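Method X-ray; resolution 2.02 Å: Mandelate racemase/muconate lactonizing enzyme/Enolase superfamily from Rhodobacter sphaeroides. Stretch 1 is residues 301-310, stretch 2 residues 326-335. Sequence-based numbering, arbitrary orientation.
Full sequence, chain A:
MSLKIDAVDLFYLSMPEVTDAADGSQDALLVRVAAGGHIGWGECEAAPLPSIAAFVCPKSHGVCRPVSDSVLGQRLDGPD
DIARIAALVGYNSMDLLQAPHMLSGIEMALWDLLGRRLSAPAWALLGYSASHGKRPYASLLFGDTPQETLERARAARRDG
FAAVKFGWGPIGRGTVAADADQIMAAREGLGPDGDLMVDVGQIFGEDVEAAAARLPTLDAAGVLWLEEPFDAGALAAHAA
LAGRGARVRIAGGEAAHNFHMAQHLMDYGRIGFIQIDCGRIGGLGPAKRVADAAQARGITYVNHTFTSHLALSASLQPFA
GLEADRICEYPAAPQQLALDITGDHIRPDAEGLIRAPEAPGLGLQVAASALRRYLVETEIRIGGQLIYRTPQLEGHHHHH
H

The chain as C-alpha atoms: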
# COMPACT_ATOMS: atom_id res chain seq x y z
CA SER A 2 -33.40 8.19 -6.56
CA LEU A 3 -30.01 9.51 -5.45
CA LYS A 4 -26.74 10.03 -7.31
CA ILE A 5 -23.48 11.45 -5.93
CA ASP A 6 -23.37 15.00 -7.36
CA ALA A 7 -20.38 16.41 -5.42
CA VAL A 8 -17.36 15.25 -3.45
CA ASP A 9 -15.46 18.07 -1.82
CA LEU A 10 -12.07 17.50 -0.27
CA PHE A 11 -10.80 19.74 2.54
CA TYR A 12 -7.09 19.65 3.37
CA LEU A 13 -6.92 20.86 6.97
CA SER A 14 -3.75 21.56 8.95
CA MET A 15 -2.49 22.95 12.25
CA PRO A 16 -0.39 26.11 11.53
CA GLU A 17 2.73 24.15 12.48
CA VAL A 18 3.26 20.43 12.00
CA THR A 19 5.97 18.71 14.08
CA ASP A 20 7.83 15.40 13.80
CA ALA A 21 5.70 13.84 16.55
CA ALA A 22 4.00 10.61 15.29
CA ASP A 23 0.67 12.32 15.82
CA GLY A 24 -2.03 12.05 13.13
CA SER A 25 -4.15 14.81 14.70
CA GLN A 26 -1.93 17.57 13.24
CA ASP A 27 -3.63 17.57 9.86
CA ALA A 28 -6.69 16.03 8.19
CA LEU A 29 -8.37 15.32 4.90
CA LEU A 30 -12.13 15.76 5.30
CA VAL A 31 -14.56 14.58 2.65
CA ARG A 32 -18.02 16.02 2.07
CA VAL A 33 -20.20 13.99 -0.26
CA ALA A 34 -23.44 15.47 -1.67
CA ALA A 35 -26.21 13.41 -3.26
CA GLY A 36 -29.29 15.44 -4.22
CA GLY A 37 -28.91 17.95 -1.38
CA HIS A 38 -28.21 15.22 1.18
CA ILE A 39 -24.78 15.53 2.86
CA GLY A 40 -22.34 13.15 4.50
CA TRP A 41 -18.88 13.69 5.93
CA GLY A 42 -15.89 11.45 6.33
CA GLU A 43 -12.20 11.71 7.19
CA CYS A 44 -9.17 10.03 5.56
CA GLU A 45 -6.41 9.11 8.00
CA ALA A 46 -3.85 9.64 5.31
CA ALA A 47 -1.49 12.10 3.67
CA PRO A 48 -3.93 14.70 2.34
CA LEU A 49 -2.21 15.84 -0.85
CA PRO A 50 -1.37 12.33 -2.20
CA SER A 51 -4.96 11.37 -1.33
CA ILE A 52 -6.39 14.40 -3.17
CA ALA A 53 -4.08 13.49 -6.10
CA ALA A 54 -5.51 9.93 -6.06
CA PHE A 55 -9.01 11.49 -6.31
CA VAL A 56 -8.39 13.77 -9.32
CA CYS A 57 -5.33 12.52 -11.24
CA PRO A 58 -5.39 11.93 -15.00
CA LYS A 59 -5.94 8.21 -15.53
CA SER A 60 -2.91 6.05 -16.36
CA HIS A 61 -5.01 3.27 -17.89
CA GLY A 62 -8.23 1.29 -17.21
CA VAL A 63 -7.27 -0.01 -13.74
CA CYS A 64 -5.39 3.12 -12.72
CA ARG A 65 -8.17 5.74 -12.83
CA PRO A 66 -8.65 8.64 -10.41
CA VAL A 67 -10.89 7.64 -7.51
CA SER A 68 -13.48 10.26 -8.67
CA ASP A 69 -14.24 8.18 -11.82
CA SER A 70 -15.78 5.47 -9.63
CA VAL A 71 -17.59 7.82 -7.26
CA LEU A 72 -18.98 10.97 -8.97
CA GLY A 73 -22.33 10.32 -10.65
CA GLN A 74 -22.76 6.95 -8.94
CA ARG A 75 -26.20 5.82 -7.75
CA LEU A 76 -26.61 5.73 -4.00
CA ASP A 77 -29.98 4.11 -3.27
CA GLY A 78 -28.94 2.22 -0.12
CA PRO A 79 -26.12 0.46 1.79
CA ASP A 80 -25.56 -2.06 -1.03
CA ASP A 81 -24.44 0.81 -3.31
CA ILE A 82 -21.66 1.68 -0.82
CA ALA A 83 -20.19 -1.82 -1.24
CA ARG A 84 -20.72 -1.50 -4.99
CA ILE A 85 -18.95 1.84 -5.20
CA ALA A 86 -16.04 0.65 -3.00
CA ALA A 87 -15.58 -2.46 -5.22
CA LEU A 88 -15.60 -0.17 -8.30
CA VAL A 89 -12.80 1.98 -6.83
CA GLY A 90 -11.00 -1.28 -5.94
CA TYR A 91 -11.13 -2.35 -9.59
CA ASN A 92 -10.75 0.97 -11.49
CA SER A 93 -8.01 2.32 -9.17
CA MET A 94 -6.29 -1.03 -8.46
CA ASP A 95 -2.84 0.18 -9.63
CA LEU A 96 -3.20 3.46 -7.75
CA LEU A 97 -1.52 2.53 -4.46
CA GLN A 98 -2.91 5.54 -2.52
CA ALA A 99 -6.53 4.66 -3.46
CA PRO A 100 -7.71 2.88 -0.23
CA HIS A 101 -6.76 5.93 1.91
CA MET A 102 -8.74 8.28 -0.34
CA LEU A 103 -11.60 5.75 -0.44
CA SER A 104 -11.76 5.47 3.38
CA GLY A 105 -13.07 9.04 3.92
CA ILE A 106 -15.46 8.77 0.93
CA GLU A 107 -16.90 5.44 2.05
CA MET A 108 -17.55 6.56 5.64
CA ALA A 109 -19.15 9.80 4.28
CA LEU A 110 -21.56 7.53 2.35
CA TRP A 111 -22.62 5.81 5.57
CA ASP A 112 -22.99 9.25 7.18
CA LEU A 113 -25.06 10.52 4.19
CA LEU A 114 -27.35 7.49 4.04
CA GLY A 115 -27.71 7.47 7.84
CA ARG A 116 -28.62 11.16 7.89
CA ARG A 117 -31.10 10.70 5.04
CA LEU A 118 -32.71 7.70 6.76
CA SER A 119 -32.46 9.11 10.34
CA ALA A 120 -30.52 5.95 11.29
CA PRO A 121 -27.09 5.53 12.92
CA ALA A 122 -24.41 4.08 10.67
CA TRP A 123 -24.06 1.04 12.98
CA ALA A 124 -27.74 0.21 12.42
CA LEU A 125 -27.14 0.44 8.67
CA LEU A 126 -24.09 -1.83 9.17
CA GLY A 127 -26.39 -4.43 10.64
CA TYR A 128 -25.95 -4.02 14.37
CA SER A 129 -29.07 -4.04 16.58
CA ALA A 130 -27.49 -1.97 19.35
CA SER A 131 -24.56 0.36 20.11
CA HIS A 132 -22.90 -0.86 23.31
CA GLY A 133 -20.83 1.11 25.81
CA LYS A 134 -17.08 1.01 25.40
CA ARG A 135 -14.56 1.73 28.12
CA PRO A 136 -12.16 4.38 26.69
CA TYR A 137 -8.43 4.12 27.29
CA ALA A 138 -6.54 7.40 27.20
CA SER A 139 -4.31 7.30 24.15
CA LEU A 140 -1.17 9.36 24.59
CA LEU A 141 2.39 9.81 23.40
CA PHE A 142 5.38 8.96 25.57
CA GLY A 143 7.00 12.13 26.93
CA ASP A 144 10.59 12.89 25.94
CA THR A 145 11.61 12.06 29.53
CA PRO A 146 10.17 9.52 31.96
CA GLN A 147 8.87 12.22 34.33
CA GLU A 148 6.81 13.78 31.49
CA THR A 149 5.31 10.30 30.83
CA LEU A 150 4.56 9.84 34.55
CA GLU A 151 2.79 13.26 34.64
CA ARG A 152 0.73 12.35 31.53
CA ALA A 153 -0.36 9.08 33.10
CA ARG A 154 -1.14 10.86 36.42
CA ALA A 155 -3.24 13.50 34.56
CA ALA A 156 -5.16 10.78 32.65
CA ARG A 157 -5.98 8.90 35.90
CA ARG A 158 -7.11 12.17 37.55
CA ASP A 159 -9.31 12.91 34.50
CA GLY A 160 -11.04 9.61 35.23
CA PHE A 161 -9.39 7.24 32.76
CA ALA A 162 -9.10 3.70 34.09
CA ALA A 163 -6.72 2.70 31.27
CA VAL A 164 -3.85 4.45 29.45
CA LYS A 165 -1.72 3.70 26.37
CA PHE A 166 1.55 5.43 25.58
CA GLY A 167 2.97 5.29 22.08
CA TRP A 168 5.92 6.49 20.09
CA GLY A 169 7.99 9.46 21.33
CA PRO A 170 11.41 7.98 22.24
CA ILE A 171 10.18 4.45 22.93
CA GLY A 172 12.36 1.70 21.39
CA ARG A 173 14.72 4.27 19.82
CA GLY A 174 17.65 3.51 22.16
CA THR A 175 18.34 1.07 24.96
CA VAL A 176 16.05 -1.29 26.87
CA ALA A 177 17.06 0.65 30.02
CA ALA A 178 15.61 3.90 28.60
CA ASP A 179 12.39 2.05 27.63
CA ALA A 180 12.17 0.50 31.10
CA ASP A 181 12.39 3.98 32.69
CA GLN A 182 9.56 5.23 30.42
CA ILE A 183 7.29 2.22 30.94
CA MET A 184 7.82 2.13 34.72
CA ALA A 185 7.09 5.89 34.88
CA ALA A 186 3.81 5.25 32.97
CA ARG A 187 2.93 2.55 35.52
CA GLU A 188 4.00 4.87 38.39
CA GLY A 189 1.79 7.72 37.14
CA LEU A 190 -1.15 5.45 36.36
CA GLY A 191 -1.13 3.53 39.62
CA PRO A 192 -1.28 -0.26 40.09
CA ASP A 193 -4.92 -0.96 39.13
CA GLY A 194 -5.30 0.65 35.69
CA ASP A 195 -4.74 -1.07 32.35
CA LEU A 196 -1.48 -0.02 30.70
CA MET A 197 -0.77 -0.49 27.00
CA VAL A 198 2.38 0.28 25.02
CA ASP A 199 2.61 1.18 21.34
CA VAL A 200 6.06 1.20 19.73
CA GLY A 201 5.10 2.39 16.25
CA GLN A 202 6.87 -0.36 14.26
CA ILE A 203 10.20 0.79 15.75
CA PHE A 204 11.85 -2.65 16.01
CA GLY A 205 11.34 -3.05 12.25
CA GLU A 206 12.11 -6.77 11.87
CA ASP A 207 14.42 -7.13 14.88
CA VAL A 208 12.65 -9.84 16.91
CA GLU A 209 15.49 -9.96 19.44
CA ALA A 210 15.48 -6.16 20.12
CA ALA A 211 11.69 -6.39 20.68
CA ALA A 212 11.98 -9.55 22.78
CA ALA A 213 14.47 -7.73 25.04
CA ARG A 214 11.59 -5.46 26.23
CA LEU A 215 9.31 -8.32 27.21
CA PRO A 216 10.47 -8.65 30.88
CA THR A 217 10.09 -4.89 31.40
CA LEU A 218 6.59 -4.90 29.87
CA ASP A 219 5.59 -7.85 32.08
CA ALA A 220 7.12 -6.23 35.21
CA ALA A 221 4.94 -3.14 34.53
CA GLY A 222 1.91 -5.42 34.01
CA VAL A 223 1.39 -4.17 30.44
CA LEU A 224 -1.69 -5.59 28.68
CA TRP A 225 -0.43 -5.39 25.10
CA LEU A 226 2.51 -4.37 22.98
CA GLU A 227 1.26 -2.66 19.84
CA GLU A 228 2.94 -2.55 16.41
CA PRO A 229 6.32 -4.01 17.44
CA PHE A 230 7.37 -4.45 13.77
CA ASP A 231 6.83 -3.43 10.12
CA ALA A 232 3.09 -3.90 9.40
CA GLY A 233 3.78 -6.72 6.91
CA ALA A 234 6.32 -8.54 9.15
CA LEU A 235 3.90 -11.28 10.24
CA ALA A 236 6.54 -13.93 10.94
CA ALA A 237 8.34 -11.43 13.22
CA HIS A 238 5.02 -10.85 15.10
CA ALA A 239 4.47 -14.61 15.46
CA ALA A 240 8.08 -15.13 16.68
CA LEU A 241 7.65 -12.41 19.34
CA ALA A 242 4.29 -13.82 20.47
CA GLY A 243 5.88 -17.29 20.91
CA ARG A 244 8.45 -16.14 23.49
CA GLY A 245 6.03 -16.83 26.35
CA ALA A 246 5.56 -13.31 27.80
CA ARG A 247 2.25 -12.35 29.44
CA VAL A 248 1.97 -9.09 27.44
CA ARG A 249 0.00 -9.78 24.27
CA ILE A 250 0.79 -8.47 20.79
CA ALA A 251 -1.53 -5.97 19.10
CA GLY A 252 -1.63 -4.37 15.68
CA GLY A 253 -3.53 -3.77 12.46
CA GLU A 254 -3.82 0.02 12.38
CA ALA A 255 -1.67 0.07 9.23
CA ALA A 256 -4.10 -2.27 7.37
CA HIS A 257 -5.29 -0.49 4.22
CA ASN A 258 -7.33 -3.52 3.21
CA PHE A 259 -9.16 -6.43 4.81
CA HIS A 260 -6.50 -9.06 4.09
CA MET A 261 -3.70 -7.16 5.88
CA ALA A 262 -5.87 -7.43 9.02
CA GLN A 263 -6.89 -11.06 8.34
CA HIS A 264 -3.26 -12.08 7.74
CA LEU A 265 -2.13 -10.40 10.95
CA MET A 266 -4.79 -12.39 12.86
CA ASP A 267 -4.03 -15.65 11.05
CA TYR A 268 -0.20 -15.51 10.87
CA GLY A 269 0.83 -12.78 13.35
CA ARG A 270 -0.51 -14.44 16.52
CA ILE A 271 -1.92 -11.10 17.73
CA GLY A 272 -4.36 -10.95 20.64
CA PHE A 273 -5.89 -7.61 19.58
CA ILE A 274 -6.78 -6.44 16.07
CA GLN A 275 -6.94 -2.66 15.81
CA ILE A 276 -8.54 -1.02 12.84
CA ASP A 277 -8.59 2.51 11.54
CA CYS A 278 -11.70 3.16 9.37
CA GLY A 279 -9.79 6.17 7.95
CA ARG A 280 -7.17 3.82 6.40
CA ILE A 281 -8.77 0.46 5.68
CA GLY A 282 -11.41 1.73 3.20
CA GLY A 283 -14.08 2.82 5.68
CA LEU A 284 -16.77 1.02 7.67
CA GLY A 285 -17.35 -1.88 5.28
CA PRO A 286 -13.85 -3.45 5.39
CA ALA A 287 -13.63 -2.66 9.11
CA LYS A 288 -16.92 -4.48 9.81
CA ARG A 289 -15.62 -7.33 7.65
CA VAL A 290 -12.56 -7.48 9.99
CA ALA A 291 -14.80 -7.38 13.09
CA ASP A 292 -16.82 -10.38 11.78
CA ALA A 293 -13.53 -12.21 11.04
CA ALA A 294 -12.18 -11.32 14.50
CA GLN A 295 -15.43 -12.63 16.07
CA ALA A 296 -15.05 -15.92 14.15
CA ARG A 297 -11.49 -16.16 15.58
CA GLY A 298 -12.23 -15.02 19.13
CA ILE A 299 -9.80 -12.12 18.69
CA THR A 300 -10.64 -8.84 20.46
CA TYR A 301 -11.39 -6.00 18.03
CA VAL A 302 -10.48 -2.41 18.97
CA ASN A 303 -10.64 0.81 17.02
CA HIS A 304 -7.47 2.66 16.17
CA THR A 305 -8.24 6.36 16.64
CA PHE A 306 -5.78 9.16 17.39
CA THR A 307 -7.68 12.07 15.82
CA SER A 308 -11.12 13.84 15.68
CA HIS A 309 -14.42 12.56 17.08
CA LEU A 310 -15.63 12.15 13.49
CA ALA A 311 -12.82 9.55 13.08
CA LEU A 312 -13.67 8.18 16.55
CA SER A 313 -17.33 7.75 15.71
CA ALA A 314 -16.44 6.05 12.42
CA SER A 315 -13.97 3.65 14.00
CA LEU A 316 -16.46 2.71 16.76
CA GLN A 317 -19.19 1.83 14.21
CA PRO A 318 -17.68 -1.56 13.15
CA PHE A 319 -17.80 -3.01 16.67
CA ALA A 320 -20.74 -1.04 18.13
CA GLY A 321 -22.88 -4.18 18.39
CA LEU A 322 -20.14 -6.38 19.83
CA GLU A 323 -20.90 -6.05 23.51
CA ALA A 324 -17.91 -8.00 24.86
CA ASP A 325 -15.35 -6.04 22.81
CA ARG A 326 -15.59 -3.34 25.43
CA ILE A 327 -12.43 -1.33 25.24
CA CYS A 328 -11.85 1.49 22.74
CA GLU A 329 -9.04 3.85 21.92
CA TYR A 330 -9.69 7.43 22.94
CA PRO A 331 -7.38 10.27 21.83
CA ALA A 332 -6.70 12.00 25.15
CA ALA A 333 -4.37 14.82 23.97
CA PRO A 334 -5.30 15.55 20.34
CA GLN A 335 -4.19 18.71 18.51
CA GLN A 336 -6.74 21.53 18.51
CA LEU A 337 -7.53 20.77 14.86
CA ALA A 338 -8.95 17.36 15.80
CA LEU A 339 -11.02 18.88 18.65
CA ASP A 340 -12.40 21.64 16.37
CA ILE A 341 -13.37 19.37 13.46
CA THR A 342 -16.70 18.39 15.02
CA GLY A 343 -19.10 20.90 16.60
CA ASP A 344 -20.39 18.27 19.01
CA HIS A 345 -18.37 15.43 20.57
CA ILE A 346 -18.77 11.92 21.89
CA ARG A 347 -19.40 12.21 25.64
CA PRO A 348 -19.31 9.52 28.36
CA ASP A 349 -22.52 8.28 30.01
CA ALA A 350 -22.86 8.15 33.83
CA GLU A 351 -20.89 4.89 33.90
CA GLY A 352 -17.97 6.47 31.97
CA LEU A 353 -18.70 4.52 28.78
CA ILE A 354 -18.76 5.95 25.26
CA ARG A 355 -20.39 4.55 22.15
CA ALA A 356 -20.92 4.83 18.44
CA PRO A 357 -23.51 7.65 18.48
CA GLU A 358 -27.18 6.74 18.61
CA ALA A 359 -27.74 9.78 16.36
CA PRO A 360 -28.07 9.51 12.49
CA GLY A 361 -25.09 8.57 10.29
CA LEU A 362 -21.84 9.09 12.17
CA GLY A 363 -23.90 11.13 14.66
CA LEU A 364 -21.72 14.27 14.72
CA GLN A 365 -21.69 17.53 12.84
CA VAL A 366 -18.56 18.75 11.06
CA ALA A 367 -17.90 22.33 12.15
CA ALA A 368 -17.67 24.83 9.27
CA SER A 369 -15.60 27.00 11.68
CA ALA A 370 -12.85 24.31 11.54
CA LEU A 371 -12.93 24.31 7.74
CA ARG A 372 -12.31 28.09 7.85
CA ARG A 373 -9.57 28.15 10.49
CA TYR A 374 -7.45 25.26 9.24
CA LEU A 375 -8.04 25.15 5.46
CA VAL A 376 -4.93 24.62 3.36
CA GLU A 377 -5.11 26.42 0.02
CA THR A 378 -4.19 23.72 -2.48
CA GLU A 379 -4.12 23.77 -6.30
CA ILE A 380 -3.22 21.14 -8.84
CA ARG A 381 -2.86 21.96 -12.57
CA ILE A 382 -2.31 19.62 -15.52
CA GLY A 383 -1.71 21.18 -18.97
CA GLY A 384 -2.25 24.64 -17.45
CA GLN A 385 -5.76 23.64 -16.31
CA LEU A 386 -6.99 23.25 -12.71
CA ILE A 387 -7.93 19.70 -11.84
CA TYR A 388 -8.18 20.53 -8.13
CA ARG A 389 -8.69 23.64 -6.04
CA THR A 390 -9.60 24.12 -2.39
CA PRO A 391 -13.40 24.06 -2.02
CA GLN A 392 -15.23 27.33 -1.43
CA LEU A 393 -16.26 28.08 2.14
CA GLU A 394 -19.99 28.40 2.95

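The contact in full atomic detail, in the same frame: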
# COMPACT_ATOMS: atom_id res chain seq x y z
N TYR A 301 -11.45 -7.11 18.98
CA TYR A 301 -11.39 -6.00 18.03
C TYR A 301 -11.40 -4.67 18.80
O TYR A 301 -12.14 -4.51 19.75
CB TYR A 301 -12.59 -6.09 17.08
CG TYR A 301 -12.64 -5.03 16.01
CD1 TYR A 301 -12.34 -5.35 14.67
CD2 TYR A 301 -13.06 -3.72 16.31
CE1 TYR A 301 -12.41 -4.37 13.67
CE2 TYR A 301 -13.13 -2.74 15.32
CZ TYR A 301 -12.80 -3.07 14.01
OH TYR A 301 -12.88 -2.12 13.05
N VAL A 302 -10.54 -3.74 18.38
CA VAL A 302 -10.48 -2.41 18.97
C VAL A 302 -10.35 -1.44 17.82
O VAL A 302 -9.73 -1.76 16.80
CB VAL A 302 -9.26 -2.22 19.95
CG1 VAL A 302 -9.50 -1.01 20.88
CG2 VAL A 302 -8.96 -3.48 20.81
N ASN A 303 -10.94 -0.27 17.95
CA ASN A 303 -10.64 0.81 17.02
C ASN A 303 -9.19 1.29 17.19
O ASN A 303 -8.63 1.23 18.30
CB ASN A 303 -11.59 1.99 17.22
CG ASN A 303 -11.45 2.62 18.59
OD1 ASN A 303 -11.46 1.93 19.60
ND2 ASN A 303 -11.29 3.92 18.63
N HIS A 304 -8.60 1.75 16.09
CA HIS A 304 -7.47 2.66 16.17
C HIS A 304 -7.99 4.06 15.86
O HIS A 304 -8.50 4.30 14.77
CB HIS A 304 -6.34 2.32 15.18
CG HIS A 304 -5.30 3.39 15.11
ND1 HIS A 304 -5.36 4.44 14.21
CD2 HIS A 304 -4.22 3.64 15.89
CE1 HIS A 304 -4.35 5.26 14.42
NE2 HIS A 304 -3.65 4.80 15.44
N THR A 305 -7.89 4.96 16.84
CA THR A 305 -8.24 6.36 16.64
C THR A 305 -7.28 7.26 17.40
O THR A 305 -7.14 7.11 18.60
CB THR A 305 -9.66 6.70 17.18
OG1 THR A 305 -10.61 5.81 16.59
CG2 THR A 305 -10.03 8.15 16.86
N PHE A 306 -6.65 8.20 16.71
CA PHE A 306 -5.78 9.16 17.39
C PHE A 306 -6.19 10.61 17.06
O PHE A 306 -5.46 11.56 17.37
CB PHE A 306 -4.29 8.89 17.04
CG PHE A 306 -3.33 9.28 18.14
CD1 PHE A 306 -3.33 8.62 19.37
CD2 PHE A 306 -2.40 10.30 17.94
CE1 PHE A 306 -2.44 8.95 20.37
CE2 PHE A 306 -1.49 10.67 18.96
CZ PHE A 306 -1.53 9.99 20.18
N THR A 307 -7.36 10.79 16.45
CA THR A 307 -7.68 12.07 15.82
C THR A 307 -9.05 12.63 16.27
O THR A 307 -9.35 12.59 17.48
CB THR A 307 -7.52 11.97 14.27
OG1 THR A 307 -8.36 10.92 13.78
CG2 THR A 307 -6.07 11.65 13.91
N SER A 308 -9.85 13.15 15.34
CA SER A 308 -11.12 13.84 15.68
C SER A 308 -12.20 12.88 16.21
O SER A 308 -12.09 11.67 16.13
CB SER A 308 -11.67 14.58 14.46
OG SER A 308 -12.24 13.63 13.55
N HIS A 309 -13.30 13.44 16.72
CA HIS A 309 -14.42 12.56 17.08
C HIS A 309 -15.19 12.07 15.87
O HIS A 309 -15.90 11.09 15.98
CB HIS A 309 -15.35 13.21 18.11
CG HIS A 309 -14.79 13.18 19.49
ND1 HIS A 309 -15.59 13.06 20.61
CD2 HIS A 309 -13.52 13.23 19.95
CE1 HIS A 309 -14.83 13.05 21.69
NE2 HIS A 309 -13.57 13.15 21.32
N LEU A 310 -15.06 12.72 14.72
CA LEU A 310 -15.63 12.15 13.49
C LEU A 310 -14.96 10.80 13.16
O LEU A 310 -15.63 9.81 12.88
CB LEU A 310 -15.52 13.13 12.32
CG LEU A 310 -16.10 12.64 10.97
CD1 LEU A 310 -17.63 12.44 11.06
CD2 LEU A 310 -15.70 13.60 9.83
N ARG A 326 -15.18 -4.51 24.64
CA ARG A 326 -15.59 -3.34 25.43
C ARG A 326 -14.59 -2.22 25.48
O ARG A 326 -14.93 -1.13 25.86
CB ARG A 326 -15.95 -3.76 26.85
CG ARG A 326 -17.14 -4.67 26.88
CD ARG A 326 -17.93 -4.64 28.20
NE ARG A 326 -19.17 -5.42 28.08
CZ ARG A 326 -19.24 -6.74 28.24
NH1 ARG A 326 -18.15 -7.45 28.52
NH2 ARG A 326 -20.42 -7.37 28.10
N ILE A 327 -13.34 -2.46 25.16
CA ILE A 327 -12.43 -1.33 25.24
C ILE A 327 -12.33 -0.60 23.88
O ILE A 327 -12.51 -1.21 22.82
CB ILE A 327 -11.07 -1.72 25.81
CG1 ILE A 327 -10.13 -2.16 24.73
CG2 ILE A 327 -11.21 -2.81 26.92
CD1 ILE A 327 -8.78 -1.63 24.97
N CYS A 328 -12.09 0.71 23.94
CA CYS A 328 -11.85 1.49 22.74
C CYS A 328 -10.72 2.46 22.98
O CYS A 328 -10.49 2.89 24.12
CB CYS A 328 -13.11 2.25 22.28
SG CYS A 328 -13.67 3.55 23.41
N GLU A 329 -10.03 2.79 21.90
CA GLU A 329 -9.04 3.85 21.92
C GLU A 329 -9.70 5.22 21.94
O GLU A 329 -10.61 5.50 21.15
CB GLU A 329 -8.08 3.73 20.73
CG GLU A 329 -6.91 4.70 20.82
CD GLU A 329 -5.80 4.42 19.81
OE1 GLU A 329 -6.06 3.73 18.80
OE2 GLU A 329 -4.66 4.93 20.01
N TYR A 330 -9.20 6.08 22.82
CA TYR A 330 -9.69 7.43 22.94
C TYR A 330 -8.53 8.42 22.88
O TYR A 330 -7.69 8.43 23.77
CB TYR A 330 -10.49 7.60 24.25
CG TYR A 330 -11.19 8.93 24.33
CD1 TYR A 330 -12.48 9.11 23.81
CD2 TYR A 330 -10.54 10.04 24.86
CE1 TYR A 330 -13.11 10.37 23.85
CE2 TYR A 330 -11.15 11.30 24.91
CZ TYR A 330 -12.44 11.44 24.42
OH TYR A 330 -13.03 12.68 24.46
N PRO A 331 -8.50 9.32 21.87
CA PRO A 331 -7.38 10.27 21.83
C PRO A 331 -7.50 11.29 22.97
O PRO A 331 -8.40 12.14 22.96
CB PRO A 331 -7.54 10.97 20.47
CG PRO A 331 -8.88 10.70 20.02
CD PRO A 331 -9.47 9.54 20.78
N ALA A 332 -6.59 11.21 23.93
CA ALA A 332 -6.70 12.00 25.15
C ALA A 332 -5.96 13.35 25.09
O ALA A 332 -6.23 14.24 25.88
CB ALA A 332 -6.24 11.17 26.36
N ALA A 333 -5.04 13.52 24.14
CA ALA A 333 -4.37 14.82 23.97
C ALA A 333 -4.28 15.23 22.49
O ALA A 333 -3.19 15.58 22.01
CB ALA A 333 -2.96 14.81 24.63
N PRO A 334 -5.42 15.23 21.76
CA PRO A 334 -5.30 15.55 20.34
C PRO A 334 -4.96 17.03 20.09
O PRO A 334 -5.24 17.89 20.96
CB PRO A 334 -6.69 15.19 19.77
CG PRO A 334 -7.62 15.34 20.91
CD PRO A 334 -6.83 15.01 22.18
N GLN A 335 -4.36 17.33 18.94
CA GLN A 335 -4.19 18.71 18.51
C GLN A 335 -5.55 19.41 18.42
O GLN A 335 -6.57 18.77 18.23
CB GLN A 335 -3.47 18.82 17.17
CG GLN A 335 -2.07 18.22 17.15
CD GLN A 335 -1.17 18.80 18.22
OE1 GLN A 335 -1.23 19.99 18.53
NE2 GLN A 335 -0.32 17.96 18.78
O HOH W 1 -12.48 -3.97 22.33
O HOH W 2 -10.52 13.32 22.06

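How do the two backbones lie? Strands 301-303 and 327-331 run nearly parallel, 16° apart, and their axes approach to 5.5 Å. No direct backbone-to-backbone hydrogen bond joins the stretches; instead, water 1 donates to Tyr301 O (2.7 Å) and Ile327 O (2.8 Å), linking the two carbonyls.

What takes the place of backbone pairing? The amide of Asn303 satisfies both polar groups of one residue's main chain: Glu329 N donates to Asn303 OD1 at 2.8 Å, and Asn303 ND2 donates to Glu329 O at 3.1 Å. Asn303 ND2 also donates to Thr305 OG1 (2.9 Å), within the same stretch, so the amide's oxygen and nitrogen are both engaged. Glu329 answers with its extended side chain, whose carboxylate atom OE1 accepts from Thr305 N at 3.0 Å, just past the end of the first strand.

Where do the stretches meet without hydrogen bonds? The CA-to-CB bond of Val302 points toward the second stretch, and Val302 CG1 lies 4.1 Å from Ile327 CG1, a van der Waals contact between apolar side chains. Farther along, the CA-to-CB bond of Pro331 points toward the first stretch, and its ring makes van der Waals contact with the loop backbone, with Pro331 CB 3.7 Å from Phe306 C and Pro331 CG 3.2 Å from Thr307 O.

How does His309 join in? Its NE2 donates a weak hydrogen bond to Tyr330 OH, 3.2 Å away with a bent 121° angle. Water 2 extends the link, lying 3.1 Å from His309 NE2 and donating to Pro331 O at 2.6 Å.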